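Local coordinates for protein glucokinase (Leishmania braziliensis MHOM/BR/75/M2904, PDB 6EDI) that probably phosphorylates D-glucose to glucose 6-phosphate using ATP, and is a dimeric member of the actin-like ATPase clan, at residues A[94-99]-A[143-148]; A[248-253]-A[284-289]; A[337-342]-A[376-381]; A[357-360]-A[364-367]. All coordinates share one frame; numbering follows the deposited sequence.

Overall arrangement
Glucokinases of the actin-like ATPase clan are built from two alpha/beta domains, and the four contacts divide unevenly between them. Contact 1, first along the chain, joins helix 84-98 to the loop ahead of strand 152-156, an outer strand of the first six-stranded mixed sheet. Contact 2 follows, then contact 3, with contact 4 falling between the segments of contact 3. These three lie across the chain's centre from contact 1, their centres about 52, 48 and 47 Å from it. They sit 21 to 24 Å apart, centre to centre, around the long helix 317-341, which supplies one segment of contact 3. Contacts 2 and 3 also reach the second subunit, so this side carries dimer surface.

Contact 1: residues A[94-99]-A[143-148]; sequences HLKKNL and PVELFP
On the outer side of the first alpha/beta domain of this actin-like ATPase fold, a single salt bridge ties the last turns of helix 84-98 to the loop that runs from strand 137-138 to strand 152-156. Its two ends are K96, on the helix, and E145, in a loop piece whose residues 144-146 have helical backbone angles. The side chains come from opposite directions and meet at their charged groups. NZ of K96 lies 3.2 Å from OE2 of E145 and 3.5 Å from OE1 of the same residue; both hydrogen bonds are weak, so the ammonium straddles the carboxylate unevenly and charge attraction probably does most of the work. K96 gets there by folding: its chain bends at chi2 (-74°) and again at chi3 and chi4, which brings the ammonium to the loop although the side chain does not set out toward it. E145, by contrast, runs on extended beyond CG. Both residues are partly exposed, and solvent would be expected to soften the attraction.

Around the pair, L92, one turn earlier on the helix, and L107 of helix 104-107 pack on L146, and both also touch the side chain of E145; L107 meets L95 as well. The loop is braced from within, since the carbonyl O of P143 accepts from both L146 N and F147 N. CE of K96 also comes close to the acid, lying 3.3 Å from E145 OE2.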
loop_
_atom_site.group_PDB
_atom_site.type_symbol
_atom_site.label_atom_id
_atom_site.label_comp_id
_atom_site.label_asym_id
_atom_site.label_seq_id
_atom_site.Cartn_x
_atom_site.Cartn_y
_atom_site.Cartn_z
ATOM N N HIS A 94 12.977 37.989 -1.229
ATOM C CA HIS A 94 13.054 38.612 0.093
ATOM C C HIS A 94 14.312 38.182 0.829
ATOM O O HIS A 94 14.932 38.986 1.521
ATOM C CB HIS A 94 11.844 38.267 0.961
ATOM C CG HIS A 94 12.004 38.661 2.399
ATOM N ND1 HIS A 94 11.624 39.896 2.876
ATOM C CD2 HIS A 94 12.508 37.986 3.460
ATOM C CE1 HIS A 94 11.883 39.966 4.169
ATOM N NE2 HIS A 94 12.420 38.821 4.551
ATOM N N LEU A 95 14.665 36.902 0.710
ATOM C CA LEU A 95 15.862 36.385 1.359
ATOM C C LEU A 95 17.135 37.010 0.788
ATOM O O LEU A 95 18.064 37.310 1.533
ATOM C CB LEU A 95 15.934 34.857 1.262
ATOM C CG LEU A 95 14.890 34.043 2.026
ATOM C CD1 LEU A 95 15.071 32.551 1.728
ATOM C CD2 LEU A 95 14.988 34.303 3.514
ATOM N N LYS A 96 17.182 37.198 -0.531
ATOM C CA LYS A 96 18.359 37.793 -1.169
ATOM C C LYS A 96 18.437 39.294 -0.877
ATOM O O LYS A 96 19.523 39.871 -0.845
ATOM C CB LYS A 96 18.342 37.570 -2.686
ATOM C CG LYS A 96 17.840 36.197 -3.160
ATOM C CD LYS A 96 18.822 35.055 -2.932
ATOM C CE LYS A 96 19.062 34.275 -4.221
ATOM N NZ LYS A 96 17.786 34.092 -4.982
ATOM N N LYS A 97 17.281 39.915 -0.658
ATOM C CA LYS A 97 17.206 41.354 -0.413
ATOM C C LYS A 97 17.367 41.725 1.060
ATOM O O LYS A 97 17.825 42.826 1.374
ATOM C CB LYS A 97 15.875 41.926 -0.909
ATOM C CG LYS A 97 15.746 42.141 -2.413
ATOM C CD LYS A 97 14.379 42.740 -2.707
ATOM C CE LYS A 97 14.122 42.914 -4.190
ATOM N NZ LYS A 97 12.823 43.607 -4.435
ATOM N N ASN A 98 16.967 40.825 1.958
ATOM C CA ASN A 98 17.006 41.120 3.393
ATOM C C ASN A 98 17.968 40.252 4.211
ATOM O O ASN A 98 17.963 40.317 5.441
ATOM C CB ASN A 98 15.598 41.079 4.010
ATOM C CG ASN A 98 14.678 42.140 3.442
ATOM O OD1 ASN A 98 14.592 43.253 3.968
ATOM N ND2 ASN A 98 13.972 41.800 2.366
ATOM N N LEU A 99 18.799 39.460 3.540
ATOM C CA LEU A 99 19.886 38.767 4.229
ATOM C C LEU A 99 21.223 39.339 3.761
ATOM O O LEU A 99 21.378 39.687 2.586
ATOM C CB LEU A 99 19.808 37.241 4.050
ATOM C CG LEU A 99 18.651 36.594 4.826
ATOM C CD1 LEU A 99 18.438 35.122 4.524
ATOM C CD2 LEU A 99 18.861 36.785 6.318
ATOM N N PRO A 143 11.287 26.847 -7.902
ATOM C CA PRO A 143 12.622 27.368 -7.577
ATOM C C PRO A 143 13.538 26.317 -6.985
ATOM O O PRO A 143 13.279 25.837 -5.884
ATOM C CB PRO A 143 12.321 28.392 -6.488
ATOM C CG PRO A 143 10.988 28.910 -6.830
ATOM C CD PRO A 143 10.223 27.734 -7.383
ATOM N N VAL A 144 14.618 25.999 -7.685
ATOM C CA VAL A 144 15.536 24.965 -7.247
ATOM C C VAL A 144 16.181 25.281 -5.894
ATOM O O VAL A 144 16.545 24.378 -5.138
ATOM C CB VAL A 144 16.584 24.694 -8.342
ATOM C CG1 VAL A 144 17.996 24.980 -7.844
ATOM C CG2 VAL A 144 16.433 23.302 -8.835
ATOM N N GLU A 145 16.301 26.565 -5.582
ATOM C CA GLU A 145 16.876 26.956 -4.309
ATOM C C GLU A 145 15.952 26.590 -3.150
ATOM O O GLU A 145 16.412 26.388 -2.023
ATOM C CB GLU A 145 17.171 28.457 -4.306
ATOM C CG GLU A 145 18.041 28.917 -5.472
ATOM C CD GLU A 145 18.028 30.425 -5.652
ATOM O OE1 GLU A 145 17.090 30.939 -6.298
ATOM O OE2 GLU A 145 18.950 31.098 -5.144
ATOM N N LEU A 146 14.648 26.520 -3.417
ATOM C CA LEU A 146 13.702 26.092 -2.385
ATOM C C LEU A 146 13.355 24.623 -2.545
ATOM O O LEU A 146 12.972 23.959 -1.581
ATOM C CB LEU A 146 12.423 26.939 -2.401
ATOM C CG LEU A 146 12.653 28.419 -2.116
ATOM C CD1 LEU A 146 11.348 29.190 -2.040
ATOM C CD2 LEU A 146 13.453 28.590 -0.829
ATOM N N PHE A 147 13.504 24.113 -3.762
ATOM C CA PHE A 147 13.168 22.720 -4.034
ATOM C C PHE A 147 14.292 22.024 -4.778
ATOM O O PHE A 147 14.253 21.918 -6.014
ATOM C CB PHE A 147 11.846 22.620 -4.803
ATOM C CG PHE A 147 10.689 23.264 -4.083
ATOM C CD1 PHE A 147 10.403 24.616 -4.262
ATOM C CD2 PHE A 147 9.908 22.523 -3.200
ATOM C CE1 PHE A 147 9.349 25.217 -3.581
ATOM C CE2 PHE A 147 8.856 23.105 -2.518
ATOM C CZ PHE A 147 8.571 24.461 -2.708
ATOM N N PRO A 148 15.294 21.531 -4.021
ATOM C CA PRO A 148 16.506 20.981 -4.633
ATOM C C PRO A 148 16.206 19.793 -5.523
ATOM O O PRO A 148 15.320 18.983 -5.210
ATOM C CB PRO A 148 17.355 20.551 -3.425
ATOM C CG PRO A 148 16.922 21.440 -2.316
ATOM C CD PRO A 148 15.416 21.611 -2.550
#

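Contact 2: residues A[248-253]-A[284-289]; sequences SKYVQA and LEFNYA
Y250 lays the CE1 side of its ring against F286, CE1 to CE2 at 3.4 Å. The side chains run antiparallel, one alongside the other, and the rings meet obliquely, their centroids 5.8 Å apart and planes at 53°. Relative to the F286 ring, CE1 of Y250 lies at the edge, in plane; CB of A253 is at the edge too, 3.8 Å from CZ of F286. With CG anti to the backbone N, Y250 carries its hydroxyl across to N287. There OH donates a short bond of 2.5 Å to OD1 of N287, arriving in the carbonyl plane on a lone pair, with the phenol ring and the amide turned 65° against each other.

The contact joins helix 245-259 to helix 281-292 in a largely helical part of the second domain, where the short axes pass 11.9 Å apart at 120°; side chains as large as these rings bridge such a gap. A water closes a small polar ring: it donates to Y250 OH and accepts from N287 ND2, each 2.8 Å from the water O. The same ND2 also bonds to the carbonyl O of A322 on helix 317-341, fixing the rotation of the amide so that OD1 faces the tyrosine. On another side of helix 245-259, S248 OG is hydrogen-bonded to W242 NE1 of the second subunit.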
loop_
_atom_site.group_PDB
_atom_site.type_symbol
_atom_site.label_atom_id
_atom_site.label_comp_id
_atom_site.label_asym_id
_atom_site.label_seq_id
_atom_site.Cartn_x
_atom_site.Cartn_y
_atom_site.Cartn_z
ATOM N N SER A 248 -26.474 -4.872 7.487
ATOM C CA SER A 248 -26.753 -4.787 6.051
ATOM C C SER A 248 -27.885 -3.802 5.721
ATOM O O SER A 248 -27.845 -3.127 4.692
ATOM C CB SER A 248 -27.053 -6.179 5.475
ATOM O OG SER A 248 -27.295 -6.119 4.086
ATOM N N LYS A 249 -28.893 -3.723 6.585
ATOM C CA LYS A 249 -29.973 -2.769 6.380
ATOM C C LYS A 249 -29.400 -1.351 6.343
ATOM O O LYS A 249 -29.821 -0.529 5.531
ATOM C CB LYS A 249 -31.035 -2.886 7.481
ATOM C CG LYS A 249 -31.831 -4.203 7.481
ATOM C CD LYS A 249 -32.400 -4.545 6.101
ATOM C CE LYS A 249 -33.522 -5.589 6.185
ATOM N NZ LYS A 249 -34.809 -5.021 6.696
ATOM N N TYR A 250 -28.425 -1.085 7.210
ATOM C CA TYR A 250 -27.758 0.218 7.236
ATOM C C TYR A 250 -26.971 0.499 5.964
ATOM O O TYR A 250 -27.082 1.594 5.398
ATOM C CB TYR A 250 -26.845 0.383 8.450
ATOM C CG TYR A 250 -26.037 1.671 8.367
ATOM C CD1 TYR A 250 -26.634 2.912 8.603
ATOM C CD2 TYR A 250 -24.702 1.649 8.003
ATOM C CE1 TYR A 250 -25.902 4.102 8.508
ATOM C CE2 TYR A 250 -23.960 2.832 7.909
ATOM C CZ TYR A 250 -24.563 4.044 8.163
ATOM O OH TYR A 250 -23.814 5.196 8.055
ATOM N N VAL A 251 -26.174 -0.473 5.516
ATOM C CA VAL A 251 -25.403 -0.274 4.301
ATOM C C VAL A 251 -26.358 -0.028 3.148
ATOM O O VAL A 251 -26.130 0.841 2.298
ATOM C CB VAL A 251 -24.473 -1.473 3.985
ATOM C CG1 VAL A 251 -23.694 -1.196 2.712
ATOM C CG2 VAL A 251 -23.514 -1.757 5.159
ATOM N N GLN A 252 -27.442 -0.800 3.131
ATOM C CA GLN A 252 -28.476 -0.632 2.116
ATOM C C GLN A 252 -29.031 0.792 2.107
ATOM O O GLN A 252 -29.166 1.427 1.048
ATOM C CB GLN A 252 -29.631 -1.608 2.362
ATOM C CG GLN A 252 -30.729 -1.505 1.301
ATOM C CD GLN A 252 -30.207 -1.779 -0.101
ATOM O OE1 GLN A 252 -30.111 -2.935 -0.531
ATOM N NE2 GLN A 252 -29.858 -0.723 -0.816
ATOM N N ALA A 253 -29.369 1.287 3.290
ATOM C CA ALA A 253 -29.956 2.624 3.383
ATOM C C ALA A 253 -28.935 3.673 2.970
ATOM O O ALA A 253 -29.279 4.661 2.316
ATOM C CB ALA A 253 -30.481 2.891 4.787
ATOM N N LEU A 284 -22.217 11.161 9.256
ATOM C CA LEU A 284 -22.674 11.435 10.618
ATOM C C LEU A 284 -24.079 12.052 10.595
ATOM O O LEU A 284 -24.956 11.684 11.391
ATOM C CB LEU A 284 -21.704 12.352 11.362
ATOM C CG LEU A 284 -22.210 12.658 12.775
ATOM C CD1 LEU A 284 -22.354 11.357 13.574
ATOM C CD2 LEU A 284 -21.303 13.640 13.484
ATOM N N GLU A 285 -24.285 12.963 9.656
ATOM C CA GLU A 285 -25.599 13.578 9.467
ATOM C C GLU A 285 -26.650 12.549 9.046
ATOM O O GLU A 285 -27.800 12.608 9.495
ATOM C CB GLU A 285 -25.508 14.725 8.461
ATOM C CG GLU A 285 -24.583 15.842 8.963
ATOM C CD GLU A 285 -24.415 16.993 7.998
ATOM O OE1 GLU A 285 -25.029 16.960 6.911
ATOM O OE2 GLU A 285 -23.658 17.931 8.336
ATOM N N PHE A 286 -26.251 11.597 8.201
ATOM C CA PHE A 286 -27.149 10.518 7.819
ATOM C C PHE A 286 -27.443 9.615 9.009
ATOM O O PHE A 286 -28.580 9.162 9.206
ATOM C CB PHE A 286 -26.558 9.685 6.682
ATOM C CG PHE A 286 -27.388 8.491 6.331
ATOM C CD1 PHE A 286 -28.481 8.621 5.484
ATOM C CD2 PHE A 286 -27.090 7.242 6.860
ATOM C CE1 PHE A 286 -29.270 7.523 5.162
ATOM C CE2 PHE A 286 -27.862 6.134 6.544
ATOM C CZ PHE A 286 -28.961 6.275 5.691
ATOM N N ASN A 287 -26.405 9.328 9.785
ATOM C CA ASN A 287 -26.559 8.480 10.954
ATOM C C ASN A 287 -27.580 9.023 11.939
ATOM O O ASN A 287 -28.364 8.271 12.529
ATOM C CB ASN A 287 -25.214 8.262 11.627
ATOM C CG ASN A 287 -24.390 7.204 10.918
ATOM O OD1 ASN A 287 -24.788 6.717 9.854
ATOM N ND2 ASN A 287 -23.241 6.849 11.497
ATOM N N TYR A 288 -27.582 10.339 12.090
ATOM C CA TYR A 288 -28.508 10.986 13.008
ATOM C C TYR A 288 -29.954 10.758 12.588
ATOM O O TYR A 288 -30.775 10.309 13.386
ATOM C CB TYR A 288 -28.218 12.481 13.109
ATOM C CG TYR A 288 -29.047 13.158 14.179
ATOM C CD1 TYR A 288 -28.847 12.866 15.524
ATOM C CD2 TYR A 288 -30.032 14.076 13.845
ATOM C CE1 TYR A 288 -29.603 13.482 16.512
ATOM C CE2 TYR A 288 -30.792 14.696 14.824
ATOM C CZ TYR A 288 -30.574 14.395 16.153
ATOM O OH TYR A 288 -31.339 15.019 17.124
ATOM N N ALA A 289 -30.257 11.069 11.335
ATOM C CA ALA A 289 -31.574 10.788 10.783
ATOM C C ALA A 289 -31.910 9.314 10.972
ATOM O O ALA A 289 -32.949 8.975 11.541
ATOM C CB ALA A 289 -31.635 11.176 9.324
HETATM O O HOH W 1 -21.870 4.857 10.068
#

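Contact 3: residues A[337-342]-A[376-381]; sequences TTMQFL and HAMERQ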
loop_
_atom_site.group_PDB
_atom_site.type_symbol
_atom_site.label_atom_id
_atom_site.label_comp_id
_atom_site.label_asym_id
_atom_site.label_seq_id
_atom_site.Cartn_x
_atom_site.Cartn_y
_atom_site.Cartn_z
ATOM N N THR A 337 -8.073 -2.261 6.478
ATOM C CA THR A 337 -6.727 -1.744 6.207
ATOM C C THR A 337 -5.685 -2.470 7.050
ATOM O O THR A 337 -4.565 -2.725 6.589
ATOM C CB THR A 337 -6.637 -0.206 6.397
ATOM O OG1 THR A 337 -6.893 0.141 7.766
ATOM C CG2 THR A 337 -7.657 0.492 5.495
ATOM N N THR A 338 -6.078 -2.836 8.273
ATOM C CA THR A 338 -5.204 -3.540 9.198
ATOM C C THR A 338 -4.902 -4.920 8.642
ATOM O O THR A 338 -3.752 -5.385 8.671
ATOM C CB THR A 338 -5.840 -3.655 10.590
ATOM O OG1 THR A 338 -6.046 -2.333 11.126
ATOM C CG2 THR A 338 -4.970 -4.460 11.535
ATOM N N MET A 339 -5.923 -5.598 8.130
ATOM C CA MET A 339 -5.651 -6.875 7.482
ATOM C C MET A 339 -4.773 -6.727 6.224
ATOM O O MET A 339 -3.828 -7.475 6.051
ATOM C CB MET A 339 -6.959 -7.613 7.155
ATOM C CG MET A 339 -6.724 -9.007 6.555
ATOM S SD MET A 339 -5.933 -10.138 7.704
ATOM C CE MET A 339 -4.450 -10.546 6.796
ATOM N N GLN A 340 -5.061 -5.773 5.342
ATOM C CA GLN A 340 -4.294 -5.743 4.090
ATOM C C GLN A 340 -2.832 -5.405 4.291
ATOM O O GLN A 340 -1.966 -5.954 3.619
ATOM C CB GLN A 340 -4.864 -4.731 3.108
ATOM C CG GLN A 340 -6.243 -5.046 2.601
ATOM C CD GLN A 340 -6.756 -3.900 1.784
ATOM O OE1 GLN A 340 -7.423 -2.998 2.306
ATOM N NE2 GLN A 340 -6.401 -3.889 0.501
ATOM N N PHE A 341 -2.566 -4.479 5.199
ATOM C CA PHE A 341 -1.214 -3.981 5.394
ATOM C C PHE A 341 -0.447 -4.578 6.586
ATOM O O PHE A 341 0.781 -4.347 6.729
ATOM C CB PHE A 341 -1.292 -2.458 5.559
ATOM C CG PHE A 341 -1.859 -1.748 4.368
ATOM C CD1 PHE A 341 -1.242 -1.860 3.127
ATOM C CD2 PHE A 341 -2.990 -0.932 4.493
ATOM C CE1 PHE A 341 -1.729 -1.183 2.015
ATOM C CE2 PHE A 341 -3.506 -0.248 3.383
ATOM C CZ PHE A 341 -2.883 -0.380 2.136
ATOM N N LEU A 342 -1.160 -5.312 7.447
ATOM C CA LEU A 342 -0.600 -5.847 8.716
ATOM C C LEU A 342 0.351 -4.861 9.423
ATOM O O LEU A 342 1.528 -5.152 9.653
ATOM C CB LEU A 342 0.042 -7.233 8.515
ATOM C CG LEU A 342 -0.893 -8.346 8.055
ATOM C CD1 LEU A 342 -0.119 -9.643 7.745
ATOM C CD2 LEU A 342 -1.976 -8.623 9.100
ATOM N N HIS A 376 -13.895 -9.016 12.181
ATOM C CA HIS A 376 -13.314 -9.413 10.896
ATOM C C HIS A 376 -13.014 -10.911 10.884
ATOM O O HIS A 376 -12.541 -11.458 11.878
ATOM C CB HIS A 376 -12.009 -8.645 10.627
ATOM C CG HIS A 376 -11.556 -8.707 9.199
ATOM N ND1 HIS A 376 -10.956 -9.823 8.653
ATOM C CD2 HIS A 376 -11.632 -7.793 8.201
ATOM C CE1 HIS A 376 -10.677 -9.595 7.383
ATOM N NE2 HIS A 376 -11.079 -8.368 7.081
ATOM N N ALA A 377 -13.277 -11.560 9.756
ATOM C CA ALA A 377 -13.077 -13.010 9.621
ATOM C C ALA A 377 -11.656 -13.436 9.956
ATOM O O ALA A 377 -11.425 -14.558 10.416
ATOM C CB ALA A 377 -13.432 -13.465 8.220
ATOM N N MET A 378 -10.700 -12.554 9.702
ATOM C CA MET A 378 -9.291 -12.910 9.874
ATOM C C MET A 378 -8.798 -12.663 11.298
ATOM O O MET A 378 -7.717 -13.128 11.687
ATOM C CB MET A 378 -8.430 -12.146 8.861
ATOM C CG MET A 378 -8.791 -12.457 7.407
ATOM S SD MET A 378 -8.390 -14.174 6.981
ATOM C CE MET A 378 -6.620 -14.049 6.748
ATOM N N GLU A 379 -9.581 -11.920 12.074
ATOM C CA GLU A 379 -9.296 -11.811 13.493
ATOM C C GLU A 379 -9.949 -12.998 14.176
ATOM O O GLU A 379 -9.359 -13.634 15.050
ATOM C CB GLU A 379 -9.828 -10.492 14.071
ATOM C CG GLU A 379 -9.611 -10.349 15.565
ATOM C CD GLU A 379 -8.145 -10.351 15.947
ATOM O OE1 GLU A 379 -7.302 -9.991 15.093
ATOM O OE2 GLU A 379 -7.836 -10.719 17.106
ATOM N N ARG A 380 -11.182 -13.295 13.780
ATOM C CA ARG A 380 -11.884 -14.435 14.354
ATOM C C ARG A 380 -11.077 -15.716 14.174
ATOM O O ARG A 380 -10.923 -16.506 15.108
ATOM C CB ARG A 380 -13.274 -14.575 13.721
ATOM C CG ARG A 380 -14.215 -13.403 14.053
ATOM C CD ARG A 380 -15.575 -13.565 13.364
ATOM N NE ARG A 380 -16.464 -12.401 13.469
ATOM C CZ ARG A 380 -17.630 -12.400 14.118
ATOM N NH1 ARG A 380 -18.041 -13.494 14.743
ATOM N NH2 ARG A 380 -18.382 -11.308 14.151
ATOM N N GLN A 381 -10.542 -15.914 12.980
ATOM C CA GLN A 381 -9.831 -17.160 12.690
ATOM C C GLN A 381 -8.376 -17.154 13.117
ATOM O O GLN A 381 -7.862 -18.175 13.595
ATOM C CB GLN A 381 -9.920 -17.501 11.204
ATOM C CG GLN A 381 -11.333 -17.737 10.695
ATOM C CD GLN A 381 -11.367 -17.991 9.207
ATOM O OE1 GLN A 381 -11.478 -17.053 8.403
ATOM N NE2 GLN A 381 -11.267 -19.258 8.821
#
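The thioether of M339 lies across the base of M378: SD is 3.4 Å from CB of M378 and 3.7 Å from its CG. This is a buried helix-to-helix contact near the dimer surface of the second domain, between the last turn of helix 317-341 and the capped start of helix 377-382. The two methionines cross at about a right angle, and both chains are bent, so their methyl ends also come together, CE of M339 being 4.1 Å from CE of M378. M339 starts with CG anti to its own N (chi1 -176°) and folds back at chi2. Its CG approaches the ring of H376, 4.1 Å from CE1, while its sulfur sits obliquely to the same ring, 5.4 Å from the centroid.

One shell out, F384 packs against both methionines. The imidazole is held at NE2 by a hydrogen bond with OE1 of E336 on the long helix. The paired acid probably favours a proton on NE2, in keeping with ND1 acting as acceptor. Beyond these, M378 packs on S237 of the second subunit and H376 on S239 of that same subunit. H376 is the N-cap residue of helix 377-382, its ND1 accepting from M378 N at 2.9 Å, nearly straight at 166° and close to the ring plane.

Contact 4: residues A[357-360]-A[364-367]; sequences SFYF and ENVK
The amide of N365 lies over one face of the Y359 ring, the two planes only 17° apart, and this stack is the tight part of the contact. CG of N365 rides 3.6 Å above the ring plane, displaced toward the rim, and ND2 comes within 3.3 Å of CD1 of Y359. Lower on the side chain, CB of N365 makes a CH-pi contact, 4.1 Å from the ring centroid and close to the normal. The amide is pinned as well as stacked: ND2 donates to the backbone O of Y359 at 3.0 Å, with an N-H...O angle of 165°. The acceptor O lies in the plane of the amide, and the donor meets a lone pair in the carbonyl plane. One residue thus offers both a ring and a carbonyl to the same amide, which fixes its rotation. Y359 places its ring there with CG anti to the backbone N (chi1 178°), and its OH goes on to a hydrogen bond with OD1 of D324 on helix 317-341.

A second close touch is made by CG2 of V366, 3.2 Å from the carbonyl O of F360. F360 sets out away from 364-367 and its ring meets that of Y327; toward 364-367 it offers its carbonyl O. The loose side is the outer one of helix 363-373, where E364 and K367 are exposed, and N365 and V366 keep partial access to solvent. Altogether these are two consecutive helices joined by a short turn, the weakly bonded helix 357-361 running into helix 363-373, packed against strand 389-393 of the second domain through R392.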
loop_
_atom_site.group_PDB
_atom_site.type_symbol
_atom_site.label_atom_id
_atom_site.label_comp_id
_atom_site.label_asym_id
_atom_site.label_seq_id
_atom_site.Cartn_x
_atom_site.Cartn_y
_atom_site.Cartn_z
ATOM N N SER A 357 -12.650 13.803 21.103
ATOM C CA SER A 357 -11.928 13.092 22.147
ATOM C C SER A 357 -12.862 12.518 23.217
ATOM O O SER A 357 -12.640 11.403 23.704
ATOM C CB SER A 357 -10.890 14.003 22.786
ATOM O OG SER A 357 -10.080 13.255 23.667
ATOM N N PHE A 358 -13.904 13.278 23.555
ATOM C CA PHE A 358 -14.932 12.849 24.505
ATOM C C PHE A 358 -15.417 11.418 24.246
ATOM O O PHE A 358 -15.580 10.630 25.183
ATOM C CB PHE A 358 -16.118 13.835 24.509
ATOM C CG PHE A 358 -17.074 13.657 23.351
ATOM C CD1 PHE A 358 -16.850 14.304 22.142
ATOM C CD2 PHE A 358 -18.187 12.835 23.473
ATOM C CE1 PHE A 358 -17.719 14.134 21.076
ATOM C CE2 PHE A 358 -19.061 12.656 22.408
ATOM C CZ PHE A 358 -18.831 13.309 21.214
ATOM N N TYR A 359 -15.635 11.071 22.983
ATOM C CA TYR A 359 -16.107 9.730 22.658
ATOM C C TYR A 359 -15.078 8.674 23.068
ATOM O O TYR A 359 -15.422 7.653 23.668
ATOM C CB TYR A 359 -16.479 9.609 21.170
ATOM C CG TYR A 359 -16.935 8.212 20.787
ATOM C CD1 TYR A 359 -18.246 7.799 21.022
ATOM C CD2 TYR A 359 -16.061 7.303 20.211
ATOM C CE1 TYR A 359 -18.673 6.513 20.692
ATOM C CE2 TYR A 359 -16.482 6.006 19.875
ATOM C CZ TYR A 359 -17.792 5.624 20.122
ATOM O OH TYR A 359 -18.225 4.344 19.799
ATOM N N PHE A 360 -13.813 8.927 22.766
ATOM C CA PHE A 360 -12.784 7.927 23.006
ATOM C C PHE A 360 -12.288 7.918 24.446
ATOM O O PHE A 360 -11.576 6.997 24.856
ATOM C CB PHE A 360 -11.602 8.144 22.076
ATOM C CG PHE A 360 -11.963 8.211 20.617
ATOM C CD1 PHE A 360 -12.081 7.052 19.860
ATOM C CD2 PHE A 360 -12.111 9.433 19.988
ATOM C CE1 PHE A 360 -12.389 7.122 18.511
ATOM C CE2 PHE A 360 -12.423 9.509 18.644
ATOM C CZ PHE A 360 -12.565 8.355 17.906
ATOM N N GLU A 364 -15.744 2.258 27.920
ATOM C CA GLU A 364 -16.747 1.367 27.336
ATOM C C GLU A 364 -16.754 1.501 25.817
ATOM O O GLU A 364 -16.825 0.508 25.094
ATOM C CB GLU A 364 -18.139 1.669 27.893
ATOM C CG GLU A 364 -18.936 0.433 28.301
ATOM C CD GLU A 364 -18.587 -0.072 29.700
ATOM O OE1 GLU A 364 -19.494 -0.091 30.563
ATOM O OE2 GLU A 364 -17.417 -0.454 29.936
ATOM N N ASN A 365 -16.681 2.739 25.342
ATOM C CA ASN A 365 -16.637 3.007 23.910
ATOM C C ASN A 365 -15.417 2.397 23.214
ATOM O O ASN A 365 -15.543 1.768 22.163
ATOM C CB ASN A 365 -16.690 4.512 23.657
ATOM C CG ASN A 365 -18.058 5.091 23.916
ATOM O OD1 ASN A 365 -19.033 4.356 24.048
ATOM N ND2 ASN A 365 -18.140 6.413 23.988
ATOM N N VAL A 366 -14.238 2.595 23.794
ATOM C CA VAL A 366 -13.011 2.035 23.230
ATOM C C VAL A 366 -13.095 0.508 23.152
ATOM O O VAL A 366 -12.681 -0.100 22.157
ATOM C CB VAL A 366 -11.782 2.450 24.044
ATOM C CG1 VAL A 366 -10.536 1.774 23.510
ATOM C CG2 VAL A 366 -11.625 3.951 24.013
ATOM N N LYS A 367 -13.645 -0.092 24.208
ATOM C CA LYS A 367 -13.855 -1.534 24.287
ATOM C C LYS A 367 -14.748 -2.009 23.147
ATOM O O LYS A 367 -14.450 -3.000 22.483
ATOM C CB LYS A 367 -14.490 -1.882 25.637
ATOM C CG LYS A 367 -14.490 -3.356 25.987
ATOM C CD LYS A 367 -14.603 -3.561 27.497
ATOM C CE LYS A 367 -13.367 -3.032 28.216
ATOM N NZ LYS A 367 -13.333 -3.406 29.661
#